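Hypothetical Thioesterase Protein SP_1851 (Streptococcus pneumoniae serotype 4, PDB 4XY5) probably hydrolyses thioesters, as a PaaI-type thioesterase of the HotDog clan. Local coordinates at residues L65-V70 and M123-Q128; Q56-V61 and C102-D107; E21-G26 and V61-G66; T52-I57 and C117-T122; H27-T32 and T89-C94. The protein carries 1 engineered substitution. One frame throughout, in Å; residues are numbered along the deposited sequence.

Contact 1: residues L65-V70 and M123-Q128; sequences LGLDGV and MFVTGQ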
# COMPACT_ATOMS: atom_id res chain seq x y z
N LEU A 65 23.96 0.61 -2.51
CA LEU A 65 24.24 1.75 -1.64
C LEU A 65 25.19 1.40 -0.50
O LEU A 65 25.43 2.22 0.39
CB LEU A 65 22.95 2.31 -1.05
CG LEU A 65 21.98 2.95 -2.05
CD1 LEU A 65 20.66 3.18 -1.35
CD2 LEU A 65 22.54 4.26 -2.57
N GLY A 66 25.73 0.18 -0.54
CA GLY A 66 26.64 -0.30 0.48
C GLY A 66 25.92 -0.64 1.77
O GLY A 66 26.48 -0.50 2.87
N LEU A 67 24.67 -1.07 1.64
CA LEU A 67 23.85 -1.36 2.80
C LEU A 67 23.31 -2.78 2.78
O LEU A 67 23.25 -3.41 1.72
CB LEU A 67 22.67 -0.38 2.89
CG LEU A 67 22.98 1.11 2.89
CD1 LEU A 67 21.69 1.90 2.82
CD2 LEU A 67 23.79 1.49 4.12
N ASP A 68 22.93 -3.27 3.95
CA ASP A 68 22.13 -4.48 4.06
C ASP A 68 20.75 -4.06 4.51
O ASP A 68 20.60 -3.06 5.21
CB ASP A 68 22.73 -5.47 5.06
CG ASP A 68 24.05 -6.04 4.59
OD1 ASP A 68 24.10 -6.59 3.46
OD2 ASP A 68 25.03 -5.92 5.35
N GLY A 69 19.73 -4.82 4.12
CA GLY A 69 18.39 -4.47 4.51
C GLY A 69 17.33 -5.53 4.30
O GLY A 69 17.56 -6.55 3.64
N VAL A 70 16.16 -5.26 4.87
CA VAL A 70 15.01 -6.15 4.78
C VAL A 70 13.78 -5.30 4.46
O VAL A 70 13.68 -4.16 4.90
CB VAL A 70 14.81 -6.94 6.09
CG1 VAL A 70 14.62 -5.99 7.26
CG2 VAL A 70 13.65 -7.92 5.98
N MET A 123 12.16 -0.28 2.98
CA MET A 123 13.17 -1.20 3.48
C MET A 123 13.74 -0.71 4.80
O MET A 123 13.92 0.49 4.99
CB MET A 123 14.30 -1.37 2.45
CG MET A 123 13.85 -1.47 0.99
SD MET A 123 13.21 -3.09 0.46
CE MET A 123 14.69 -4.12 0.55
N PHE A 124 14.02 -1.64 5.70
CA PHE A 124 14.66 -1.33 6.97
C PHE A 124 16.15 -1.62 6.84
O PHE A 124 16.54 -2.76 6.55
CB PHE A 124 14.03 -2.15 8.10
CG PHE A 124 14.57 -1.83 9.46
CD1 PHE A 124 14.19 -0.67 10.12
CD2 PHE A 124 15.44 -2.70 10.10
CE1 PHE A 124 14.69 -0.38 11.38
CE2 PHE A 124 15.93 -2.42 11.36
CZ PHE A 124 15.56 -1.26 12.00
N VAL A 125 16.98 -0.60 7.02
CA VAL A 125 18.43 -0.75 6.93
C VAL A 125 18.93 -1.48 8.17
O VAL A 125 18.76 -1.00 9.29
CB VAL A 125 19.15 0.61 6.79
CG1 VAL A 125 20.63 0.39 6.52
CG2 VAL A 125 18.51 1.45 5.69
N THR A 126 19.55 -2.64 7.98
CA THR A 126 20.01 -3.44 9.10
C THR A 126 21.48 -3.17 9.43
O THR A 126 21.89 -3.25 10.59
CB THR A 126 19.81 -4.94 8.83
OG1 THR A 126 20.49 -5.30 7.63
CG2 THR A 126 18.33 -5.25 8.66
N GLY A 127 22.26 -2.84 8.41
CA GLY A 127 23.68 -2.57 8.60
C GLY A 127 24.32 -1.92 7.39
O GLY A 127 23.66 -1.70 6.38
N GLN A 128 25.61 -1.62 7.51
CA GLN A 128 26.36 -0.97 6.43
C GLN A 128 27.05 -1.97 5.51
O GLN A 128 27.36 -3.10 5.90
CB GLN A 128 27.40 -0.00 7.02
CG GLN A 128 26.93 1.44 7.12
CD GLN A 128 25.95 1.67 8.25
OE1 GLN A 128 25.75 0.81 9.11
NE2 GLN A 128 25.32 2.84 8.25

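Contact 2: residues Q56-V61 and C102-D107; sequences QISGLV and CVMDVD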
# COMPACT_ATOMS: atom_id res chain seq x y z
N GLN A 56 13.34 -8.28 -5.61
CA GLN A 56 14.74 -8.61 -5.80
C GLN A 56 15.53 -7.36 -6.24
O GLN A 56 16.60 -7.06 -5.70
CB GLN A 56 14.87 -9.73 -6.83
CG GLN A 56 16.29 -10.20 -7.06
CD GLN A 56 16.88 -10.93 -5.87
OE1 GLN A 56 16.23 -11.12 -4.83
NE2 GLN A 56 18.14 -11.35 -6.00
N ILE A 57 14.97 -6.61 -7.18
CA ILE A 57 15.66 -5.41 -7.65
C ILE A 57 15.72 -4.36 -6.54
O ILE A 57 16.71 -3.65 -6.40
CB ILE A 57 14.99 -4.85 -8.95
CG1 ILE A 57 15.66 -5.46 -10.19
CG2 ILE A 57 15.15 -3.32 -9.06
CD1 ILE A 57 15.68 -7.00 -10.22
N SER A 58 14.70 -4.29 -5.69
CA SER A 58 14.76 -3.38 -4.54
C SER A 58 15.91 -3.75 -3.62
O SER A 58 16.62 -2.88 -3.09
CB SER A 58 13.44 -3.39 -3.77
OG SER A 58 13.50 -2.49 -2.66
N GLY A 59 16.10 -5.05 -3.41
CA GLY A 59 17.20 -5.51 -2.58
C GLY A 59 18.54 -5.16 -3.20
O GLY A 59 19.46 -4.73 -2.51
N LEU A 60 18.63 -5.33 -4.52
CA LEU A 60 19.85 -4.96 -5.24
C LEU A 60 20.13 -3.46 -5.13
O LEU A 60 21.28 -3.04 -5.04
CB LEU A 60 19.76 -5.38 -6.71
CG LEU A 60 19.79 -6.90 -6.99
CD1 LEU A 60 19.48 -7.15 -8.44
CD2 LEU A 60 21.14 -7.51 -6.63
N VAL A 61 19.08 -2.64 -5.10
CA VAL A 61 19.30 -1.20 -4.90
C VAL A 61 19.95 -0.96 -3.54
O VAL A 61 20.91 -0.18 -3.46
CB VAL A 61 17.99 -0.39 -5.00
CG1 VAL A 61 18.23 1.07 -4.59
CG2 VAL A 61 17.45 -0.43 -6.41
N CYS A 102 14.88 3.00 4.00
CA CYS A 102 14.99 3.50 2.64
C CYS A 102 13.69 3.25 1.90
O CYS A 102 12.98 2.28 2.18
CB CYS A 102 16.13 2.81 1.89
SG CYS A 102 17.77 3.37 2.37
N VAL A 103 13.38 4.13 0.95
CA VAL A 103 12.23 3.91 0.09
C VAL A 103 12.67 3.74 -1.36
O VAL A 103 13.33 4.62 -1.91
CB VAL A 103 11.22 5.07 0.18
CG1 VAL A 103 10.02 4.78 -0.71
CG2 VAL A 103 10.79 5.27 1.64
N MET A 104 12.32 2.60 -1.95
CA MET A 104 12.71 2.28 -3.33
C MET A 104 11.49 2.31 -4.24
O MET A 104 10.47 1.73 -3.89
CB MET A 104 13.35 0.89 -3.43
CG MET A 104 14.22 0.45 -2.25
SD MET A 104 15.51 1.65 -1.95
CE MET A 104 16.65 0.78 -0.92
N ASP A 105 11.61 2.96 -5.39
CA ASP A 105 10.60 2.82 -6.44
C ASP A 105 11.11 1.82 -7.47
O ASP A 105 12.27 1.88 -7.88
CB ASP A 105 10.31 4.16 -7.13
CG ASP A 105 9.33 5.03 -6.34
OD1 ASP A 105 8.73 4.56 -5.34
OD2 ASP A 105 9.15 6.19 -6.75
N VAL A 106 10.25 0.90 -7.89
CA VAL A 106 10.64 -0.07 -8.92
C VAL A 106 9.57 -0.12 -9.99
O VAL A 106 8.39 -0.24 -9.67
CB VAL A 106 10.85 -1.48 -8.33
CG1 VAL A 106 11.30 -2.46 -9.42
CG2 VAL A 106 11.88 -1.42 -7.19
N ASP A 107 9.98 -0.02 -11.25
CA ASP A 107 9.03 0.07 -12.36
C ASP A 107 9.38 -0.99 -13.37
O ASP A 107 10.55 -1.18 -13.66
CB ASP A 107 9.09 1.46 -13.02
CG ASP A 107 8.81 2.59 -12.03
OD1 ASP A 107 7.80 2.52 -11.28
OD2 ASP A 107 9.61 3.55 -11.98

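Contact 3: residues E21-G26 and V61-G66; sequences EKMRDG and VVISLG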
# COMPACT_ATOMS: atom_id res chain seq x y z
N GLU A 21 21.92 -5.22 -16.08
CA GLU A 21 22.48 -4.21 -16.97
C GLU A 21 23.17 -3.10 -16.21
O GLU A 21 24.14 -2.51 -16.69
CB GLU A 21 21.38 -3.63 -17.86
CG GLU A 21 20.82 -4.61 -18.85
CD GLU A 21 19.96 -3.94 -19.90
OE1 GLU A 21 19.63 -2.74 -19.73
OE2 GLU A 21 19.62 -4.62 -20.89
N LYS A 22 22.65 -2.80 -15.02
CA LYS A 22 23.18 -1.68 -14.26
C LYS A 22 22.95 -1.87 -12.78
O LYS A 22 21.86 -2.26 -12.35
CB LYS A 22 22.53 -0.38 -14.74
CG LYS A 22 22.93 0.86 -13.99
CD LYS A 22 22.08 2.01 -14.48
CE LYS A 22 22.24 3.26 -13.63
NZ LYS A 22 21.21 4.26 -14.08
N MET A 23 23.98 -1.59 -11.99
CA MET A 23 23.86 -1.67 -10.53
C MET A 23 24.89 -0.74 -9.91
O MET A 23 26.05 -1.10 -9.75
CB MET A 23 24.05 -3.12 -10.06
CG MET A 23 23.97 -3.35 -8.56
SD MET A 23 23.88 -5.11 -8.13
CE MET A 23 24.02 -5.02 -6.35
N ARG A 24 24.46 0.48 -9.58
CA ARG A 24 25.36 1.48 -9.02
C ARG A 24 24.61 2.61 -8.31
O ARG A 24 23.64 3.15 -8.84
CB ARG A 24 26.25 2.07 -10.11
CG ARG A 24 25.50 2.73 -11.27
CD ARG A 24 26.46 3.39 -12.27
NE ARG A 24 27.07 2.42 -13.17
CZ ARG A 24 28.06 2.70 -14.03
NH1 ARG A 24 28.56 3.93 -14.10
NH2 ARG A 24 28.54 1.74 -14.80
N ASP A 25 25.08 2.96 -7.11
CA ASP A 25 24.68 4.17 -6.42
C ASP A 25 23.17 4.34 -6.33
O ASP A 25 22.63 5.41 -6.61
CB ASP A 25 25.31 5.39 -7.12
CG ASP A 25 26.81 5.28 -7.22
OD1 ASP A 25 27.45 4.98 -6.19
OD2 ASP A 25 27.36 5.48 -8.34
N GLY A 26 22.48 3.26 -5.97
CA GLY A 26 21.05 3.33 -5.71
C GLY A 26 20.19 3.21 -6.95
O GLY A 26 19.00 3.49 -6.90
N VAL A 61 19.08 -2.64 -5.10
CA VAL A 61 19.30 -1.20 -4.90
C VAL A 61 19.95 -0.96 -3.54
O VAL A 61 20.91 -0.18 -3.46
CB VAL A 61 17.99 -0.39 -5.00
CG1 VAL A 61 18.23 1.07 -4.59
CG2 VAL A 61 17.45 -0.43 -6.41
N VAL A 62 19.45 -1.62 -2.50
CA VAL A 62 20.03 -1.55 -1.16
C VAL A 62 21.51 -1.89 -1.17
O VAL A 62 22.34 -1.17 -0.61
CB VAL A 62 19.35 -2.52 -0.16
CG1 VAL A 62 20.10 -2.51 1.17
CG2 VAL A 62 17.88 -2.17 0.06
N ILE A 63 21.85 -3.03 -1.78
CA ILE A 63 23.24 -3.47 -1.80
C ILE A 63 24.11 -2.44 -2.51
O ILE A 63 25.22 -2.16 -2.06
CB ILE A 63 23.37 -4.84 -2.47
CG1 ILE A 63 22.67 -5.90 -1.60
CG2 ILE A 63 24.84 -5.23 -2.65
CD1 ILE A 63 22.61 -7.25 -2.23
N SER A 64 23.59 -1.86 -3.58
CA SER A 64 24.34 -0.90 -4.39
C SER A 64 24.68 0.37 -3.61
O SER A 64 25.56 1.13 -4.01
CB SER A 64 23.57 -0.54 -5.66
OG SER A 64 22.50 0.35 -5.36
N LEU A 65 23.96 0.61 -2.51
CA LEU A 65 24.24 1.75 -1.64
C LEU A 65 25.19 1.40 -0.50
O LEU A 65 25.43 2.22 0.39
CB LEU A 65 22.95 2.31 -1.05
CG LEU A 65 21.98 2.95 -2.05
CD1 LEU A 65 20.66 3.18 -1.35
CD2 LEU A 65 22.54 4.26 -2.57
N GLY A 66 25.73 0.18 -0.54
CA GLY A 66 26.64 -0.30 0.48
C GLY A 66 25.92 -0.64 1.77
O GLY A 66 26.48 -0.50 2.87

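Contact 4: residues T52-I57 and C117-T122; sequences TLCAQI and CKATFT. Engineered in segment 52-57: Ala55 (natural residue Asp).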
# COMPACT_ATOMS: atom_id res chain seq x y z
N THR A 52 7.94 -10.34 -7.27
CA THR A 52 9.23 -10.87 -6.88
C THR A 52 10.35 -10.23 -7.71
O THR A 52 11.42 -9.94 -7.19
CB THR A 52 9.25 -12.42 -6.99
OG1 THR A 52 8.31 -12.97 -6.05
CG2 THR A 52 10.65 -12.98 -6.68
N LEU A 53 10.10 -10.01 -9.00
CA LEU A 53 11.06 -9.26 -9.81
C LEU A 53 11.36 -7.91 -9.15
O LEU A 53 12.52 -7.54 -8.99
CB LEU A 53 10.54 -9.04 -11.23
CG LEU A 53 10.26 -10.27 -12.11
CD1 LEU A 53 9.80 -9.84 -13.50
CD2 LEU A 53 11.49 -11.18 -12.24
N CYS A 54 10.31 -7.21 -8.72
CA CYS A 54 10.50 -5.89 -8.11
C CYS A 54 11.24 -5.96 -6.77
O CYS A 54 12.11 -5.12 -6.48
CB CYS A 54 9.16 -5.19 -7.90
SG CYS A 54 8.33 -4.77 -9.42
N ALA A 55 10.90 -6.95 -5.95
CA ALA A 55 11.50 -7.06 -4.62
C ALA A 55 12.98 -7.39 -4.69
O ALA A 55 13.79 -6.88 -3.91
CB ALA A 55 10.77 -8.10 -3.78
N GLN A 56 13.34 -8.28 -5.61
CA GLN A 56 14.74 -8.61 -5.80
C GLN A 56 15.53 -7.36 -6.24
O GLN A 56 16.60 -7.06 -5.70
CB GLN A 56 14.87 -9.73 -6.83
CG GLN A 56 16.29 -10.20 -7.06
CD GLN A 56 16.88 -10.93 -5.87
OE1 GLN A 56 16.23 -11.12 -4.83
NE2 GLN A 56 18.14 -11.35 -6.00
N ILE A 57 14.97 -6.61 -7.18
CA ILE A 57 15.66 -5.41 -7.65
C ILE A 57 15.72 -4.36 -6.54
O ILE A 57 16.71 -3.65 -6.40
CB ILE A 57 14.99 -4.85 -8.95
CG1 ILE A 57 15.66 -5.46 -10.19
CG2 ILE A 57 15.15 -3.32 -9.06
CD1 ILE A 57 15.68 -7.00 -10.22
N CYS A 117 4.02 -2.81 -14.42
CA CYS A 117 3.64 -2.63 -13.02
C CYS A 117 4.61 -1.67 -12.34
O CYS A 117 5.69 -1.42 -12.86
CB CYS A 117 3.58 -3.98 -12.28
SG CYS A 117 5.18 -4.81 -12.14
N LYS A 118 4.21 -1.11 -11.19
CA LYS A 118 5.01 -0.15 -10.44
C LYS A 118 4.89 -0.50 -8.97
O LYS A 118 3.80 -0.80 -8.50
CB LYS A 118 4.53 1.30 -10.67
CG LYS A 118 4.23 1.66 -12.11
CD LYS A 118 5.46 1.57 -12.98
CE LYS A 118 5.10 1.49 -14.44
NZ LYS A 118 6.21 0.99 -15.26
N ALA A 119 5.99 -0.47 -8.23
CA ALA A 119 5.92 -0.84 -6.82
C ALA A 119 6.77 0.09 -5.99
O ALA A 119 7.71 0.69 -6.50
CB ALA A 119 6.35 -2.29 -6.61
N THR A 120 6.44 0.22 -4.71
CA THR A 120 7.25 1.02 -3.81
C THR A 120 7.56 0.16 -2.60
O THR A 120 6.67 -0.45 -2.02
CB THR A 120 6.53 2.31 -3.40
OG1 THR A 120 6.35 3.12 -4.56
CG2 THR A 120 7.33 3.09 -2.37
N PHE A 121 8.85 0.10 -2.26
CA PHE A 121 9.32 -0.70 -1.15
C PHE A 121 9.86 0.13 -0.01
O PHE A 121 10.65 1.03 -0.23
CB PHE A 121 10.43 -1.63 -1.64
CG PHE A 121 9.93 -2.72 -2.52
CD1 PHE A 121 9.68 -3.98 -2.00
CD2 PHE A 121 9.70 -2.48 -3.86
CE1 PHE A 121 9.21 -4.99 -2.82
CE2 PHE A 121 9.23 -3.50 -4.67
CZ PHE A 121 8.99 -4.74 -4.14
N THR A 122 9.41 -0.18 1.21
CA THR A 122 9.93 0.44 2.42
C THR A 122 10.86 -0.55 3.08
O THR A 122 10.42 -1.55 3.65
CB THR A 122 8.80 0.85 3.39
OG1 THR A 122 7.92 1.75 2.71
CG2 THR A 122 9.38 1.55 4.60

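Contact 5: residues H27-T32 and T89-C94; sequences HVVVTT and TIKGEC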
# COMPACT_ATOMS: atom_id res chain seq x y z
N HIS A 27 20.78 2.78 -8.06
CA HIS A 27 20.06 2.65 -9.31
C HIS A 27 20.39 1.32 -9.95
O HIS A 27 21.56 1.00 -10.13
CB HIS A 27 20.41 3.79 -10.27
CG HIS A 27 20.00 5.13 -9.77
ND1 HIS A 27 20.68 5.79 -8.77
CD2 HIS A 27 18.96 5.93 -10.10
CE1 HIS A 27 20.08 6.95 -8.52
NE2 HIS A 27 19.03 7.05 -9.32
N VAL A 28 19.36 0.55 -10.27
CA VAL A 28 19.51 -0.81 -10.75
C VAL A 28 18.62 -1.01 -11.96
O VAL A 28 17.49 -0.55 -11.97
CB VAL A 28 19.16 -1.83 -9.64
CG1 VAL A 28 19.05 -3.24 -10.21
CG2 VAL A 28 20.18 -1.76 -8.51
N VAL A 29 19.14 -1.68 -12.98
CA VAL A 29 18.34 -2.11 -14.12
C VAL A 29 18.65 -3.58 -14.43
O VAL A 29 19.80 -3.94 -14.65
CB VAL A 29 18.63 -1.26 -15.38
CG1 VAL A 29 17.85 -1.81 -16.58
CG2 VAL A 29 18.29 0.20 -15.14
N VAL A 30 17.60 -4.41 -14.43
CA VAL A 30 17.74 -5.85 -14.70
C VAL A 30 16.70 -6.24 -15.74
O VAL A 30 15.57 -5.78 -15.67
CB VAL A 30 17.54 -6.69 -13.42
CG1 VAL A 30 17.56 -8.19 -13.74
CG2 VAL A 30 18.60 -6.35 -12.38
N THR A 31 17.09 -7.08 -16.70
CA THR A 31 16.13 -7.57 -17.68
C THR A 31 15.89 -9.08 -17.49
O THR A 31 16.73 -9.79 -16.94
CB THR A 31 16.58 -7.29 -19.12
OG1 THR A 31 17.79 -8.01 -19.40
CG2 THR A 31 16.79 -5.79 -19.33
N THR A 32 14.72 -9.54 -17.92
CA THR A 32 14.38 -10.95 -17.77
C THR A 32 13.30 -11.31 -18.78
O THR A 32 12.50 -10.46 -19.17
CB THR A 32 13.89 -11.29 -16.33
OG1 THR A 32 13.77 -12.71 -16.19
CG2 THR A 32 12.55 -10.64 -16.01
N THR A 89 11.94 -5.10 -18.43
CA THR A 89 13.01 -4.30 -17.87
C THR A 89 12.55 -3.78 -16.52
O THR A 89 11.56 -3.08 -16.43
CB THR A 89 13.38 -3.13 -18.79
OG1 THR A 89 13.79 -3.65 -20.06
CG2 THR A 89 14.53 -2.32 -18.18
N ILE A 90 13.30 -4.14 -15.49
CA ILE A 90 12.99 -3.83 -14.10
C ILE A 90 13.96 -2.76 -13.64
O ILE A 90 15.16 -3.02 -13.53
CB ILE A 90 13.13 -5.08 -13.20
CG1 ILE A 90 12.57 -6.31 -13.90
CG2 ILE A 90 12.47 -4.83 -11.81
CD1 ILE A 90 13.32 -7.60 -13.53
N LYS A 91 13.44 -1.57 -13.40
CA LYS A 91 14.28 -0.44 -13.00
C LYS A 91 13.94 -0.04 -11.58
O LYS A 91 12.80 0.33 -11.31
CB LYS A 91 14.07 0.75 -13.93
CG LYS A 91 14.34 0.45 -15.39
CD LYS A 91 14.21 1.72 -16.24
CE LYS A 91 14.75 1.50 -17.65
NZ LYS A 91 14.79 2.79 -18.41
N GLY A 92 14.92 -0.09 -10.69
CA GLY A 92 14.70 0.32 -9.32
C GLY A 92 15.60 1.48 -8.96
O GLY A 92 16.74 1.58 -9.45
N GLU A 93 15.11 2.36 -8.10
CA GLU A 93 15.94 3.44 -7.60
C GLU A 93 15.55 3.81 -6.19
O GLU A 93 14.39 3.67 -5.80
CB GLU A 93 15.87 4.65 -8.52
CG GLU A 93 14.60 5.46 -8.37
CD GLU A 93 14.64 6.73 -9.19
OE1 GLU A 93 14.53 6.64 -10.43
OE2 GLU A 93 14.77 7.82 -8.60
N CYS A 94 16.52 4.28 -5.41
CA CYS A 94 16.23 4.76 -4.08
C CYS A 94 15.73 6.19 -4.17
O CYS A 94 16.47 7.08 -4.60
CB CYS A 94 17.47 4.70 -3.19
SG CYS A 94 17.12 5.13 -1.49

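Contact 1: residues L65-V70 and M123-Q128
Val70 CG1 meets the Phe124 ring at its edge, close to the ring plane, and lies 4.0 Å from Phe124 CB. The ring then leads away from Val70, because CG is anti to the backbone N (chi1 -176°), and it packs on Leu72 and on Thr100 of the third subunit. These residues belong to an antiparallel pairing at one margin of the HotDog sheet, in which 68-70 starts a strand outermost within this chain and 123-127 is its inner neighbour. Asp68 pairs with Gly127, but at a beta bulge the register shifts by one: Gly69 faces Val125 (non-hydrogen-bonded) and Val70 faces Phe124 (hydrogen-bonded), with Thr126 the extra residue, its N bonded to Asp68 O. Asp68 N to Gly127 O is nearly straight at the hydrogen (175°), yet the donor stands well above the carbonyl plane, as Thr126 N does at its own acceptor. Phe124 N, by contrast, approaches Val70 O almost along the C=O axis at 2.7 Å. Beyond the strand, the Leu67 and Val125 side chains cross, with CD2 4.1 Å from CG1, on the side of the sheet where Leu67 also touches Val62 of the helix. Asp68 OD1 is hydrogen-bonded to Tyr42 OH of the second subunit. On the same residue, CB is 3.4 Å from Thr126 OG1, and Thr126 CG2 in turn is 4.0 Å from Val70 CG1.

Contact 2: residues Q56-V61 and C102-D107
Ser58 OG against Met104 CG, 3.1 Å apart, is the tight point between the helix segment 56-61 and the strand segment 102-107, and Met104 CB follows at 3.5 Å from the same oxygen. The OG is anti to the backbone N (chi1 -180°), which lays it against the methionine chain. This hydroxyl is buried and has no hydrogen-bonding partner in the model. Either side of this point the packing is looser and wholly apolar. Toward the end of the helix, Val61 CG1 and Met104 meet tip to tip, with SD at 3.8 Å and CE at 4.0 Å from that methyl. Toward its start, the Ile57 and Val106 side chains cross, with CG2 4.0 Å from CG1. All five touching residues are buried, so solvent lies elsewhere: Asp105 points from the other face of the strand, where its carboxylate meets Thr120 and, by a salt bridge, Lys118 of the fourth subunit. The local axes are 8.7 Å apart at 133°, a distance bridged by side chains from both elements. A long helix laid obliquely across the concave face of an antiparallel sheet in this way is the defining core of the HotDog fold.

Contact 3: residues E21-G26 and V61-G66
Ser64 OG carries the polar part of this contact, accepting the N-H of Gly26 at 3.0 Å with a bent angle of 139° at the hydrogen. The same hydroxyl donates to Val61 O, one turn back in its own helix, at an unusually short 2.5 Å. With OG placed between the backbone N and the carbonyl carbon (chi1 76°), the hydroxyl reaches both its own helical turn and the loop, and having one donor and one acceptor would fix its rotation. Gly66, at positive phi, is the C-prime residue of the Schellman motif that ends the helix, with Gly66 N bonded to Ile63 O and Leu67 N to Val62 O. The loop 25-26 from the strand hairpin of the HotDog sheet sits against the last turn of the central helix. Apolar groups surround the bond. Leu65 CD2 lies over Gly26, 3.5 Å from its N and 3.6 Å from its CA, while Val61 CG1 comes to 3.4 Å from Gly26 O. The purely apolar contact lies back along the strand, at Met23: its extended chain puts CE 3.8 Å from Ile63 CG2, and its CG passes Ser64 CB at 4.1 Å. Ile63 also packs on Tyr41 of the second subunit.

Contact 4: residues T52-I57 and C117-T122
Phe121, whose N is probably hydrogen-bonded to Met104 O of the neighbouring strand at 2.8 Å, packs its ring against Cys54 and Ala55 of the helix. Cys54 CB sits at the edge of the Phe121 ring, near its plane, 3.6 Å from CE2. On the next residue, Ala55 CB is 3.6 Å from CE1, and Ala55 N lies obliquely to the ring at 3.4 Å from CZ. The far end of the ring, CE1, CZ and CE2, therefore meets two successive residues of the helix. Phe121 reaches them with CG anti to the carbonyl carbon (chi1 -71°), and Phe51 meets the ring as well. Towards the start of the strand the fit relaxes: Cys54 CB is 4.2 Å from Ala119 CB, and Cys54 SG is 4.2 Å from Cys117 SG, a separation that excludes a disulfide. The axes of the two short segments lie 9.2 Å apart at 42°. Ala55 is an engineered residue, aspartate in the natural protein, and it packs on His46 of the second subunit. A helix on the concave side of the sheet, with such a position turned to a partner subunit, is consistent with the HotDog thioesterases, whose active sites lie at dimer interfaces.

Contact 5: residues H27-T32 and T89-C94
Ile90 packs along Val30 O atom by atom. Its CB and CG1 each lie 3.5 Å from that oxygen, while CD1 stands at 3.6 Å from it and goes on to meet Thr32 CG2 at 4.0 Å, the two side chains crossing obliquely. CG1 is anti to the carbonyl carbon, and chi2 at 147° falls well short of fully extended, which bends CD1 over the neighbouring strand. The remaining branch, CG2, faces Ile57 of the helix and Val106 of the next strand. Beneath this side chain the backbones form a regular antiparallel ladder with the short axes 4.7 Å apart at 163°. Val28 with Gly92 and Val30 with Ile90 are hydrogen-bonded pairs, each joined by two N-H to O bonds of 2.8 to 2.9 Å. On the opposite face, which His27, Val29 and Thr31 share with Thr89, Lys91 and Glu93, the packing is more mixed, with polar side chains among the apolar ones. Val29 CG1 meets Thr89 CG2 at 3.7 Å, and Val29 CG2 runs beside the Lys91 chain. His27 lies side by side with Glu93, CD2 at 3.7 Å from Glu93 CB and the ring and carboxylate planes 54° apart, while ND1 bonds to Asp25 O. Val28, Val30 and Ile90 lie against Val61 and Ile57 of helix 47-64, while within the sheet the pair is flanked by strand 19-24 on one edge and strand 101-109 on the other.

In the fold
Contacts 2 and 4 form the core: both lay helix 47-64 on the sheet, about 6 Å apart between centres, and every residue that touches in them is buried. Their chemistry is side-chain packing, with a single polar side-chain atom, that of Ser58, joining in. Contacts 1 and 5 are backbone ladders toward different edges of that sheet, their centres about 18 Å apart: contact 5 is regular and half buried, contact 1 bulged, at the surface and touched by other subunits. Contact 3 is intermediate, joining the helix end to a hairpin loop through one hydrogen bond. Helix 47-64 serves contacts 2, 3 and 4, and contact 1 starts from the turn that ends it.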